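Local atomic coordinates of endoglucanase (Humicola insolens, PDB entry 1DYS), a protein that hydrolyses internal beta-1,4-glucosidic linkages in cellulose as an endoglucanase of glycoside hydrolase family 6. Residues R91-G96 against G157-A162; Y165-L170 against N209-R214; T202-A207 against R257-Q262; C319-A324 against F331-Q336. All blocks are in the same frame, centred on the assembly; numbering follows the deposited sequence.

Contact 1. Residues R91-G96 against G157-A162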
loop_
_atom_site.group_PDB
_atom_site.type_symbol
_atom_site.label_atom_id
_atom_site.label_comp_id
_atom_site.label_asym_id
_atom_site.label_seq_id
_atom_site.Cartn_x
_atom_site.Cartn_y
_atom_site.Cartn_z
ATOM N N ARG A 91 10.140 3.372 -7.128
ATOM C CA ARG A 91 9.324 2.521 -7.986
ATOM C C ARG A 91 8.229 3.285 -8.708
ATOM O O ARG A 91 7.637 4.205 -8.142
ATOM C CB ARG A 91 8.636 1.486 -7.070
ATOM C CG ARG A 91 8.307 0.170 -7.780
ATOM C CD ARG A 91 7.969 -0.923 -6.775
ATOM N NE ARG A 91 6.657 -0.680 -6.124
ATOM C CZ ARG A 91 6.173 -1.563 -5.252
ATOM N NH1 ARG A 91 6.763 -2.700 -4.878
ATOM N NH2 ARG A 91 4.976 -1.244 -4.692
ATOM N N ASP A 92 8.041 2.984 -10.021
ATOM C CA ASP A 92 7.038 3.673 -10.822
ATOM C C ASP A 92 7.212 5.190 -10.730
ATOM O O ASP A 92 6.294 5.945 -10.430
ATOM C CB ASP A 92 5.618 3.304 -10.387
ATOM C CG ASP A 92 5.350 1.823 -10.577
ATOM O OD1 ASP A 92 5.317 1.431 -11.767
ATOM O OD2 ASP A 92 5.187 1.024 -9.623
ATOM N N CYS A 93 8.419 5.635 -11.151
ATOM C CA CYS A 93 8.766 7.039 -10.880
ATOM C C CYS A 93 7.859 8.044 -11.534
ATOM O O CYS A 93 7.699 9.206 -11.108
ATOM C CB CYS A 93 10.248 7.286 -11.214
ATOM S SG CYS A 93 10.639 7.175 -12.969
ATOM N N SER A 94 7.207 7.713 -12.663
ATOM C CA SER A 94 6.371 8.661 -13.379
ATOM C C SER A 94 5.210 9.182 -12.561
ATOM O O SER A 94 4.764 10.296 -12.881
ATOM C CB SER A 94 5.884 8.115 -14.718
ATOM O OG SER A 94 6.972 8.017 -15.636
ATOM N N ALA A 95 4.817 8.537 -11.463
ATOM C CA ALA A 95 3.756 9.039 -10.613
ATOM C C ALA A 95 4.302 10.040 -9.596
ATOM O O ALA A 95 3.510 10.728 -8.956
ATOM C CB ALA A 95 3.077 7.852 -9.959
ATOM N N GLY A 96 5.632 10.188 -9.509
ATOM C CA GLY A 96 6.194 11.255 -8.686
ATOM C C GLY A 96 6.698 10.923 -7.312
ATOM O O GLY A 96 7.332 11.752 -6.650
ATOM N N GLY A 157 19.827 7.019 -12.922
ATOM C CA GLY A 157 21.139 6.476 -12.610
ATOM C C GLY A 157 21.145 5.324 -11.632
ATOM O O GLY A 157 21.486 4.153 -11.870
ATOM N N PRO A 158 20.684 5.599 -10.404
ATOM C CA PRO A 158 20.594 4.623 -9.339
ATOM C C PRO A 158 19.648 3.485 -9.716
ATOM O O PRO A 158 19.880 2.311 -9.351
ATOM C CB PRO A 158 20.075 5.398 -8.104
ATOM C CG PRO A 158 20.540 6.814 -8.436
ATOM C CD PRO A 158 20.338 6.947 -9.945
ATOM N N GLN A 159 18.595 3.769 -10.471
ATOM C CA GLN A 159 17.680 2.646 -10.795
ATOM C C GLN A 159 18.346 1.674 -11.753
ATOM O O GLN A 159 18.193 0.445 -11.634
ATOM C CB GLN A 159 16.321 3.123 -11.284
ATOM C CG GLN A 159 15.431 3.724 -10.209
ATOM C CD GLN A 159 14.097 4.143 -10.813
ATOM O OE1 GLN A 159 13.981 4.391 -11.998
ATOM N NE2 GLN A 159 13.073 4.208 -9.981
ATOM N N GLN A 160 19.162 2.175 -12.676
ATOM C CA GLN A 160 19.893 1.290 -13.586
ATOM C C GLN A 160 20.874 0.438 -12.807
ATOM O O GLN A 160 21.021 -0.770 -13.010
ATOM C CB GLN A 160 20.621 2.046 -14.686
ATOM C CG GLN A 160 19.708 2.772 -15.676
ATOM C CD GLN A 160 20.530 3.568 -16.676
ATOM O OE1 GLN A 160 21.730 3.773 -16.483
ATOM N NE2 GLN A 160 19.942 4.061 -17.754
ATOM N N GLU A 161 21.555 1.062 -11.827
ATOM C CA GLU A 161 22.464 0.334 -10.961
ATOM C C GLU A 161 21.711 -0.706 -10.126
ATOM O O GLU A 161 22.191 -1.827 -9.949
ATOM C CB GLU A 161 23.221 1.298 -10.030
ATOM C CG GLU A 161 24.105 0.556 -9.034
ATOM C CD GLU A 161 24.991 1.477 -8.215
ATOM O OE1 GLU A 161 25.143 2.655 -8.603
ATOM O OE2 GLU A 161 25.552 1.026 -7.192
ATOM N N ALA A 162 20.506 -0.356 -9.646
ATOM C CA ALA A 162 19.729 -1.318 -8.877
ATOM C C ALA A 162 19.361 -2.561 -9.687
ATOM O O ALA A 162 19.480 -3.685 -9.190
ATOM C CB ALA A 162 18.420 -0.727 -8.354
HETATM O O HOH W 1 10.565 4.004 -12.050
#
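Gln-159 reaches out from helix 150-169 toward Arg-91 N and Cys-93 CB, and its amide nitrogen makes the approach. NE2 stands 4.2 Å from Arg-91 N and 4.4 Å from Cys-93 CB, distances of loose packing, and the tighter link runs through a water. That water accepts from Cys-93 N at 2.8 Å and, over a longer path of 3.3 Å, from Gln-159 NE2. With CG set beside the backbone N (chi1 -72°) and the chain extended beyond it (chi2 -179°), the glutamine projects its amide away from the helix to reach the loop. NE2 also donates to Pro-89 O, just before the loop segment, so one amide group grips the loop both directly and through solvent. The disulfide from Cys-93 to Cys-152 ties the same loop covalently to the same helix. Further out, the guanidinium group of Arg-91 bonds to the carbonyls of Tyr-86 and Ser-54 and to Ser-99 OG, while Asp-92, assigned as a proton donor of the active site, bonds through OD2 to Ser-99 OG and Tyr-86 OH. The catalytic loop is thus held to the helix by uncharged hydrogen bonds to its backbone and, through the Cys-93 side chain, by a disulfide, which leaves the carboxylate of Asp-92 to partners outside this interface.

Contact 2. Residues Y165-L170 against N209-R214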
loop_
_atom_site.group_PDB
_atom_site.type_symbol
_atom_site.label_atom_id
_atom_site.label_comp_id
_atom_site.label_asym_id
_atom_site.label_seq_id
_atom_site.Cartn_x
_atom_site.Cartn_y
_atom_site.Cartn_z
ATOM N N TYR A 165 22.283 -4.660 -10.456
ATOM C CA TYR A 165 22.650 -5.391 -9.271
ATOM C C TYR A 165 21.791 -6.646 -9.079
ATOM O O TYR A 165 22.324 -7.722 -8.788
ATOM C CB TYR A 165 22.600 -4.509 -8.007
ATOM C CG TYR A 165 23.021 -5.281 -6.775
ATOM C CD1 TYR A 165 24.397 -5.378 -6.493
ATOM C CD2 TYR A 165 22.168 -5.905 -5.895
ATOM C CE1 TYR A 165 24.833 -6.095 -5.403
ATOM C CE2 TYR A 165 22.607 -6.633 -4.809
ATOM C CZ TYR A 165 23.960 -6.719 -4.547
ATOM O OH TYR A 165 24.435 -7.413 -3.466
ATOM N N ALA A 166 20.496 -6.479 -9.339
ATOM C CA ALA A 166 19.610 -7.646 -9.216
ATOM C C ALA A 166 19.967 -8.728 -10.245
ATOM O O ALA A 166 20.052 -9.886 -9.813
ATOM C CB ALA A 166 18.201 -7.102 -9.418
ATOM N N ILE A 167 20.284 -8.347 -11.480
ATOM C CA ILE A 167 20.687 -9.337 -12.476
ATOM C C ILE A 167 21.980 -9.990 -12.000
ATOM O O ILE A 167 22.124 -11.205 -12.077
ATOM C CB ILE A 167 20.921 -8.688 -13.846
ATOM C CG1 ILE A 167 19.595 -8.112 -14.391
ATOM C CG2 ILE A 167 21.488 -9.646 -14.891
ATOM C CD1 ILE A 167 19.721 -7.163 -15.564
ATOM N N SER A 168 22.930 -9.141 -11.563
ATOM C CA SER A 168 24.227 -9.695 -11.133
ATOM C C SER A 168 24.094 -10.722 -10.032
ATOM O O SER A 168 24.920 -11.649 -9.928
ATOM C CB SER A 168 25.192 -8.583 -10.699
ATOM O OG SER A 168 24.993 -8.020 -9.401
ATOM N N GLN A 169 23.140 -10.566 -9.112
ATOM C CA GLN A 169 22.999 -11.499 -8.013
ATOM C C GLN A 169 22.187 -12.761 -8.293
ATOM O O GLN A 169 22.125 -13.632 -7.427
ATOM C CB GLN A 169 22.305 -10.815 -6.815
ATOM C CG GLN A 169 23.240 -9.825 -6.109
ATOM C CD GLN A 169 24.146 -10.649 -5.205
ATOM O OE1 GLN A 169 23.700 -11.445 -4.363
ATOM N NE2 GLN A 169 25.442 -10.528 -5.442
ATOM N N LEU A 170 21.553 -12.858 -9.454
ATOM C CA LEU A 170 20.662 -13.954 -9.771
ATOM C C LEU A 170 21.107 -14.770 -10.966
ATOM O O LEU A 170 20.323 -15.140 -11.844
ATOM C CB LEU A 170 19.251 -13.359 -10.043
ATOM C CG LEU A 170 18.656 -12.757 -8.759
ATOM C CD1 LEU A 170 17.412 -11.917 -9.110
ATOM C CD2 LEU A 170 18.271 -13.783 -7.722
ATOM N N ASN A 209 29.917 -8.146 -17.511
ATOM C CA ASN A 209 30.209 -8.855 -18.738
ATOM C C ASN A 209 29.620 -10.261 -18.746
ATOM O O ASN A 209 28.963 -10.583 -19.742
ATOM C CB ASN A 209 31.708 -8.957 -19.017
ATOM C CG ASN A 209 32.450 -7.671 -19.271
ATOM O OD1 ASN A 209 33.647 -7.723 -19.594
ATOM N ND2 ASN A 209 31.816 -6.515 -19.121
ATOM N N ASN A 210 29.772 -11.083 -17.723
ATOM C CA ASN A 210 29.283 -12.457 -17.754
ATOM C C ASN A 210 27.799 -12.601 -17.425
ATOM O O ASN A 210 27.238 -13.685 -17.545
ATOM C CB ASN A 210 30.106 -13.380 -16.855
ATOM C CG ASN A 210 29.567 -13.650 -15.472
ATOM O OD1 ASN A 210 29.696 -12.819 -14.571
ATOM N ND2 ASN A 210 28.960 -14.814 -15.253
ATOM N N ALA A 211 27.174 -11.519 -16.993
ATOM C CA ALA A 211 25.771 -11.484 -16.646
ATOM C C ALA A 211 24.870 -11.792 -17.837
ATOM O O ALA A 211 25.120 -11.321 -18.948
ATOM C CB ALA A 211 25.438 -10.077 -16.154
ATOM N N LYS A 212 23.821 -12.578 -17.580
ATOM C CA LYS A 212 22.891 -12.789 -18.691
ATOM C C LYS A 212 21.450 -12.728 -18.159
ATOM O O LYS A 212 21.197 -12.967 -16.987
ATOM C CB LYS A 212 23.004 -14.096 -19.450
ATOM C CG LYS A 212 23.476 -15.332 -18.732
ATOM C CD LYS A 212 24.992 -15.380 -18.796
ATOM C CE LYS A 212 25.525 -16.297 -19.881
ATOM N NZ LYS A 212 26.854 -16.842 -19.452
ATOM N N ILE A 213 20.569 -12.509 -19.128
ATOM C CA ILE A 213 19.145 -12.642 -18.899
ATOM C C ILE A 213 18.641 -13.576 -20.017
ATOM O O ILE A 213 19.320 -13.681 -21.057
ATOM C CB ILE A 213 18.340 -11.340 -18.924
ATOM C CG1 ILE A 213 18.414 -10.636 -20.277
ATOM C CG2 ILE A 213 18.820 -10.464 -17.750
ATOM C CD1 ILE A 213 17.812 -9.230 -20.276
ATOM N N ARG A 214 17.506 -14.232 -19.777
ATOM C CA ARG A 214 16.964 -15.057 -20.867
ATOM C C ARG A 214 16.250 -14.196 -21.887
ATOM O O ARG A 214 16.184 -14.464 -23.085
ATOM C CB ARG A 214 16.014 -16.116 -20.291
ATOM C CG ARG A 214 15.089 -16.766 -21.318
ATOM C CD ARG A 214 15.881 -17.615 -22.311
ATOM N NE ARG A 214 14.926 -18.323 -23.189
ATOM C CZ ARG A 214 15.392 -19.124 -24.165
ATOM N NH1 ARG A 214 16.698 -19.276 -24.371
ATOM N NH2 ARG A 214 14.513 -19.744 -24.944
#
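Ile-167 lies near the C-terminal end of helix 150-169, facing residues Ala-211 to Ile-213, whose backbone runs extended on its way to strand 215-218. Within the helical segment Tyr-165 O accepts from both Gln-169 N and Ser-168 OG, the hydroxyl bond being 2.8 Å long with its donor tilted 19° from the carbonyl plane. Across the contact the work is done by Ile-167 CG2. This methyl stands anti to the backbone N and touches three consecutive residues. Its closest approach is to Lys-212 O, at 3.9 Å; Ile-213 CG2 follows at 4.0 Å, and Ala-211 CB lies slightly farther off. The other branch of Ile-167 also bears on Ile-213, its CD1 lying 4.1 Å from Ile-213 CG2, so that the two isoleucines cross at a slant and one methyl of Ile-213 meets both arms of its partner. Replacing Ile-167 by an alanine would probably open a gap beside Ile-213 and Ala-211, since both branches that reach them would be gone. Helix 190-207 borders the same cluster, with Leu-204 touching both isoleucines. Just outside the helical segment, Gln-171 bridges the two sides, its amide bonding to Ile-167 O and Lys-212 N. Between the segments themselves no hydrogen bond forms: the union is one of methyl groups, while the polar backbone at its border is served by a neighbouring glutamine.

Contact 3. Residues T202-A207 against R257-Q262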
loop_
_atom_site.group_PDB
_atom_site.type_symbol
_atom_site.label_atom_id
_atom_site.label_comp_id
_atom_site.label_asym_id
_atom_site.label_seq_id
_atom_site.Cartn_x
_atom_site.Cartn_y
_atom_site.Cartn_z
ATOM N N THR A 202 22.317 -0.805 -21.760
ATOM C CA THR A 202 22.964 -0.079 -20.666
ATOM C C THR A 202 22.852 -0.824 -19.353
ATOM O O THR A 202 23.837 -0.904 -18.618
ATOM C CB THR A 202 22.352 1.323 -20.540
ATOM O OG1 THR A 202 22.617 2.033 -21.753
ATOM C CG2 THR A 202 22.894 2.083 -19.343
ATOM N N ILE A 203 21.660 -1.333 -19.014
ATOM C CA ILE A 203 21.481 -2.105 -17.799
ATOM C C ILE A 203 22.312 -3.372 -17.762
ATOM O O ILE A 203 22.840 -3.727 -16.697
ATOM C CB ILE A 203 19.993 -2.482 -17.583
ATOM C CG1 ILE A 203 19.299 -1.190 -17.135
ATOM C CG2 ILE A 203 19.776 -3.619 -16.607
ATOM C CD1 ILE A 203 17.807 -1.210 -17.339
ATOM N N LEU A 204 22.408 -4.092 -18.870
ATOM C CA LEU A 204 23.197 -5.320 -18.910
ATOM C C LEU A 204 24.687 -5.031 -18.744
ATOM O O LEU A 204 25.408 -5.784 -18.066
ATOM C CB LEU A 204 22.918 -6.074 -20.218
ATOM C CG LEU A 204 21.551 -6.791 -20.215
ATOM C CD1 LEU A 204 21.289 -7.461 -21.546
ATOM C CD2 LEU A 204 21.526 -7.836 -19.113
ATOM N N GLN A 205 25.162 -3.920 -19.319
ATOM C CA GLN A 205 26.570 -3.558 -19.096
ATOM C C GLN A 205 26.851 -3.393 -17.603
ATOM O O GLN A 205 27.864 -3.894 -17.114
ATOM C CB GLN A 205 26.952 -2.269 -19.797
ATOM C CG GLN A 205 26.793 -2.278 -21.307
ATOM C CD GLN A 205 27.111 -0.907 -21.883
ATOM O OE1 GLN A 205 26.373 -0.345 -22.696
ATOM N NE2 GLN A 205 28.237 -0.352 -21.443
ATOM N N LYS A 206 25.969 -2.709 -16.876
ATOM C CA LYS A 206 26.098 -2.511 -15.442
ATOM C C LYS A 206 26.000 -3.786 -14.633
ATOM O O LYS A 206 26.726 -3.906 -13.626
ATOM C CB LYS A 206 25.049 -1.497 -14.948
ATOM C CG LYS A 206 25.096 -0.244 -15.797
ATOM C CD LYS A 206 24.489 0.960 -15.115
ATOM C CE LYS A 206 24.315 2.103 -16.108
ATOM N NZ LYS A 206 25.621 2.493 -16.724
ATOM N N ALA A 207 25.274 -4.798 -15.077
ATOM C CA ALA A 207 25.205 -6.090 -14.400
ATOM C C ALA A 207 26.526 -6.840 -14.627
ATOM O O ALA A 207 26.892 -7.691 -13.829
ATOM C CB ALA A 207 24.051 -6.970 -14.867
ATOM N N ARG A 257 21.691 -5.944 -31.998
ATOM C CA ARG A 257 22.649 -5.392 -31.052
ATOM C C ARG A 257 23.316 -6.556 -30.318
ATOM O O ARG A 257 24.090 -6.430 -29.367
ATOM C CB ARG A 257 22.027 -4.410 -30.073
ATOM C CG ARG A 257 21.315 -3.198 -30.674
ATOM C CD ARG A 257 20.426 -2.595 -29.589
ATOM N NE ARG A 257 19.917 -1.273 -29.850
ATOM C CZ ARG A 257 20.305 -0.124 -29.298
ATOM N NH1 ARG A 257 21.304 -0.048 -28.437
ATOM N NH2 ARG A 257 19.656 0.974 -29.669
ATOM N N GLY A 258 22.936 -7.766 -30.720
ATOM C CA GLY A 258 23.392 -9.027 -30.172
ATOM C C GLY A 258 23.026 -9.335 -28.729
ATOM O O GLY A 258 23.769 -9.895 -27.923
ATOM N N LEU A 259 21.838 -8.924 -28.327
ATOM C CA LEU A 259 21.337 -9.111 -26.952
ATOM C C LEU A 259 20.227 -10.139 -26.992
ATOM O O LEU A 259 19.787 -10.506 -28.094
ATOM C CB LEU A 259 20.752 -7.768 -26.515
ATOM C CG LEU A 259 21.676 -6.551 -26.441
ATOM C CD1 LEU A 259 20.878 -5.273 -26.260
ATOM C CD2 LEU A 259 22.696 -6.687 -25.318
ATOM N N PRO A 260 19.785 -10.641 -25.857
ATOM C CA PRO A 260 18.728 -11.617 -25.717
ATOM C C PRO A 260 17.429 -11.172 -26.367
ATOM O O PRO A 260 17.179 -10.001 -26.593
ATOM C CB PRO A 260 18.527 -11.949 -24.230
ATOM C CG PRO A 260 19.396 -10.930 -23.566
ATOM C CD PRO A 260 20.320 -10.253 -24.541
ATOM N N THR A 261 16.628 -12.159 -26.754
ATOM C CA THR A 261 15.406 -11.907 -27.510
ATOM C C THR A 261 14.106 -12.485 -26.975
ATOM O O THR A 261 13.056 -12.110 -27.521
ATOM C CB THR A 261 15.606 -12.636 -28.885
ATOM O OG1 THR A 261 15.956 -14.002 -28.646
ATOM C CG2 THR A 261 16.709 -11.987 -29.703
ATOM N N GLN A 262 14.098 -13.396 -26.037
ATOM C CA GLN A 262 12.961 -14.214 -25.678
ATOM C C GLN A 262 11.944 -13.608 -24.721
ATOM O O GLN A 262 12.353 -13.046 -23.730
ATOM C CB GLN A 262 13.401 -15.579 -25.138
ATOM C CG GLN A 262 14.294 -16.323 -26.141
ATOM C CD GLN A 262 13.593 -16.549 -27.479
ATOM O OE1 GLN A 262 13.955 -15.933 -28.468
ATOM N NE2 GLN A 262 12.576 -17.396 -27.522
#
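The pyrrolidine ring of Pro-260 meets Leu-204 of helix 190-207 along its CG-CD side; its CD carbon comes closest, 4.2 Å from Leu-204 CD1. Elsewhere the ring touches Ile-213, in the loop that follows this helix. The next flat group along the chain is the amide of Gln-262, whose OE1 receives Thr-261 OG1 at 2.8 Å, in the carbonyl plane and on a lone pair. Leu-204 CD1 also meets Leu-259 CD2, at 4.1 Å, and the two leucines run past one another in opposite senses, touching by methyls alone. In Leu-204, CG beside the backbone N and a trans chi2 of 177° carry CD1 outward from the helix, where the one methyl serves both Leu-259 and Pro-260. Just before Leu-259, Gly-258 has positive phi and closes the end of the preceding helix, 243-255, in a Schellman motif. Beyond Pro-260 the chain enters strand 262-266, where Gln-262 pairs by its backbone with Phe-216 of the adjoining parallel strand. Outside the contact, Arg-257 ties the same loop to the same helix by a salt bridge to Glu-194 and a hydrogen bond to Gln-198. The contact itself is a small apolar one near the surface, joining helix 190-207 to the helix-to-strand connection that follows helix 243-255: it rests on dispersion between a few methyl and methylene groups, and the polar links between loop and helix are made elsewhere.

Contact 4. Residues C319-A324 against F331-Q336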
loop_
_atom_site.group_PDB
_atom_site.type_symbol
_atom_site.label_atom_id
_atom_site.label_comp_id
_atom_site.label_asym_id
_atom_site.label_seq_id
_atom_site.Cartn_x
_atom_site.Cartn_y
_atom_site.Cartn_z
ATOM N N CYS A 319 -10.402 2.519 -8.759
ATOM C CA CYS A 319 -10.632 3.192 -10.013
ATOM C C CYS A 319 -11.147 2.165 -11.019
ATOM O O CYS A 319 -11.210 0.973 -10.709
ATOM C CB CYS A 319 -9.319 3.811 -10.495
ATOM S SG CYS A 319 -7.731 3.012 -10.281
ATOM N N GLY A 320 -11.556 2.698 -12.164
ATOM C CA GLY A 320 -11.920 1.899 -13.298
ATOM C C GLY A 320 -13.238 1.202 -13.385
ATOM O O GLY A 320 -13.882 1.174 -14.453
ATOM N N MET A 321 -13.649 0.556 -12.317
ATOM C CA MET A 321 -14.865 -0.236 -12.273
ATOM C C MET A 321 -15.474 0.035 -10.908
ATOM O O MET A 321 -14.760 0.172 -9.916
ATOM C CB MET A 321 -14.598 -1.703 -12.568
ATOM C CG MET A 321 -15.885 -2.510 -12.717
ATOM S SD MET A 321 -15.611 -4.226 -13.179
ATOM C CE MET A 321 -16.426 -5.080 -11.827
ATOM N N GLY A 322 -16.776 0.296 -10.920
ATOM C CA GLY A 322 -17.480 0.632 -9.679
ATOM C C GLY A 322 -17.260 -0.440 -8.623
ATOM O O GLY A 322 -17.344 -1.635 -8.925
ATOM N N GLY A 323 -16.953 -0.040 -7.393
ATOM C CA GLY A 323 -16.747 -0.992 -6.311
ATOM C C GLY A 323 -15.310 -1.416 -6.114
ATOM O O GLY A 323 -14.993 -2.166 -5.182
ATOM N N ALA A 324 -14.391 -0.902 -6.932
ATOM C CA ALA A 324 -12.988 -1.241 -6.801
ATOM C C ALA A 324 -12.311 -0.804 -5.518
ATOM O O ALA A 324 -12.256 0.386 -5.146
ATOM C CB ALA A 324 -12.256 -0.592 -7.985
ATOM N N PHE A 331 -11.157 -8.043 -5.418
ATOM C CA PHE A 331 -12.275 -7.363 -6.057
ATOM C C PHE A 331 -13.127 -8.464 -6.694
ATOM O O PHE A 331 -12.942 -8.760 -7.880
ATOM C CB PHE A 331 -11.719 -6.370 -7.086
ATOM C CG PHE A 331 -12.709 -5.476 -7.787
ATOM C CD1 PHE A 331 -14.057 -5.478 -7.460
ATOM C CD2 PHE A 331 -12.268 -4.590 -8.760
ATOM C CE1 PHE A 331 -14.958 -4.638 -8.100
ATOM C CE2 PHE A 331 -13.152 -3.753 -9.418
ATOM C CZ PHE A 331 -14.491 -3.786 -9.079
ATOM N N ASP A 332 -13.972 -9.064 -5.831
ATOM C CA ASP A 332 -14.654 -10.275 -6.301
ATOM C C ASP A 332 -15.587 -10.088 -7.466
ATOM O O ASP A 332 -15.651 -11.002 -8.304
ATOM C CB ASP A 332 -15.297 -10.973 -5.094
ATOM C CG ASP A 332 -15.590 -12.425 -5.428
ATOM O OD1 ASP A 332 -14.599 -13.172 -5.535
ATOM O OD2 ASP A 332 -16.788 -12.785 -5.554
ATOM N N ALA A 333 -16.266 -8.940 -7.633
ATOM C CA ALA A 333 -17.092 -8.780 -8.822
ATOM C C ALA A 333 -16.233 -8.781 -10.107
ATOM O O ALA A 333 -16.716 -9.174 -11.164
ATOM C CB ALA A 333 -17.866 -7.468 -8.718
ATOM N N TYR A 334 -15.020 -8.262 -9.954
ATOM C CA TYR A 334 -14.116 -8.264 -11.105
ATOM C C TYR A 334 -13.680 -9.693 -11.430
ATOM O O TYR A 334 -13.625 -10.013 -12.626
ATOM C CB TYR A 334 -12.960 -7.315 -10.838
ATOM C CG TYR A 334 -12.177 -6.945 -12.067
ATOM C CD1 TYR A 334 -11.220 -7.834 -12.551
ATOM C CD2 TYR A 334 -12.339 -5.757 -12.739
ATOM C CE1 TYR A 334 -10.460 -7.537 -13.675
ATOM C CE2 TYR A 334 -11.599 -5.426 -13.850
ATOM C CZ TYR A 334 -10.654 -6.333 -14.311
ATOM O OH TYR A 334 -9.931 -6.019 -15.430
ATOM N N ALA A 335 -13.367 -10.462 -10.388
ATOM C CA ALA A 335 -13.025 -11.861 -10.560
ATOM C C ALA A 335 -14.187 -12.644 -11.189
ATOM O O ALA A 335 -13.942 -13.410 -12.132
ATOM C CB ALA A 335 -12.657 -12.514 -9.242
ATOM N N GLN A 336 -15.415 -12.365 -10.814
ATOM C CA GLN A 336 -16.571 -13.003 -11.470
ATOM C C GLN A 336 -16.616 -12.602 -12.928
ATOM O O GLN A 336 -16.783 -13.443 -13.832
ATOM C CB GLN A 336 -17.870 -12.632 -10.708
ATOM C CG GLN A 336 -17.912 -13.252 -9.320
ATOM C CD GLN A 336 -19.159 -12.769 -8.592
ATOM O OE1 GLN A 336 -20.246 -12.889 -9.186
ATOM N NE2 GLN A 336 -19.007 -12.233 -7.397
#
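Met-321 leaves its loop toward Phe-331 and Tyr-334, extended through chi1 (-172°) and chi2 and bent only at chi3. Its CB lies 4.0 Å from Phe-331 CE2, and CG comes 4.1 Å from Phe-331 CZ. SD then reaches Tyr-334 CD2 at 3.6 Å, a Met-aromatic contact made obliquely, and it lies obliquely to the Phe-331 ring as well. The terminal CE returns to Phe-331 CZ at 3.6 Å and rests on Ala-333 CB. The Phe-331 ring itself is sandwiched: Ala-324 CA sits over one face in a CH-pi contact, 3.8 Å from the ring centroid, and Tyr-334 CB lies on the opposite face. Gly-322 O approaches the ring edge near CZ. A serine in place of Phe-331 would probably leave Met-321 CE and Ala-324 without the surface they rest on. The type II turn from Met-321 to Ala-324, with Gly-323 at positive phi, wraps the loop round this ring. The cluster lies close to Glu-314 and Lys-310, which probably bind substrate. Phe-331 is the N-cap residue of helix 332-340, which also packs on helix 15-29 through Ala-335 and Gln-336, while the disulfide from Cys-319 to Cys-283 secures the near end of 319-324, in the long loop after strand 303-307.

Along the chain, contact 1 comes first: helix 150-169 returns to the loop that follows strand 79-85, enclosing 60 residues. Contact 2 opens later on that same helix, but before it closes at 209-214, contact 3 has begun at 202-207, to close only at 257-262. These two therefore cross, and they touch where Ile-213 meets Pro-260, their centres about 10 Å apart. Together they tie helices 150-169 and 190-207 to the approaches to strands 215-218 and 262-266, on the same side of the chain's centre. Gln-160 and Lys-206 join contacts 1 and 3. Contact 4 closes a short loop near the C terminus, its centre about 38 Å from those of contacts 2 and 3.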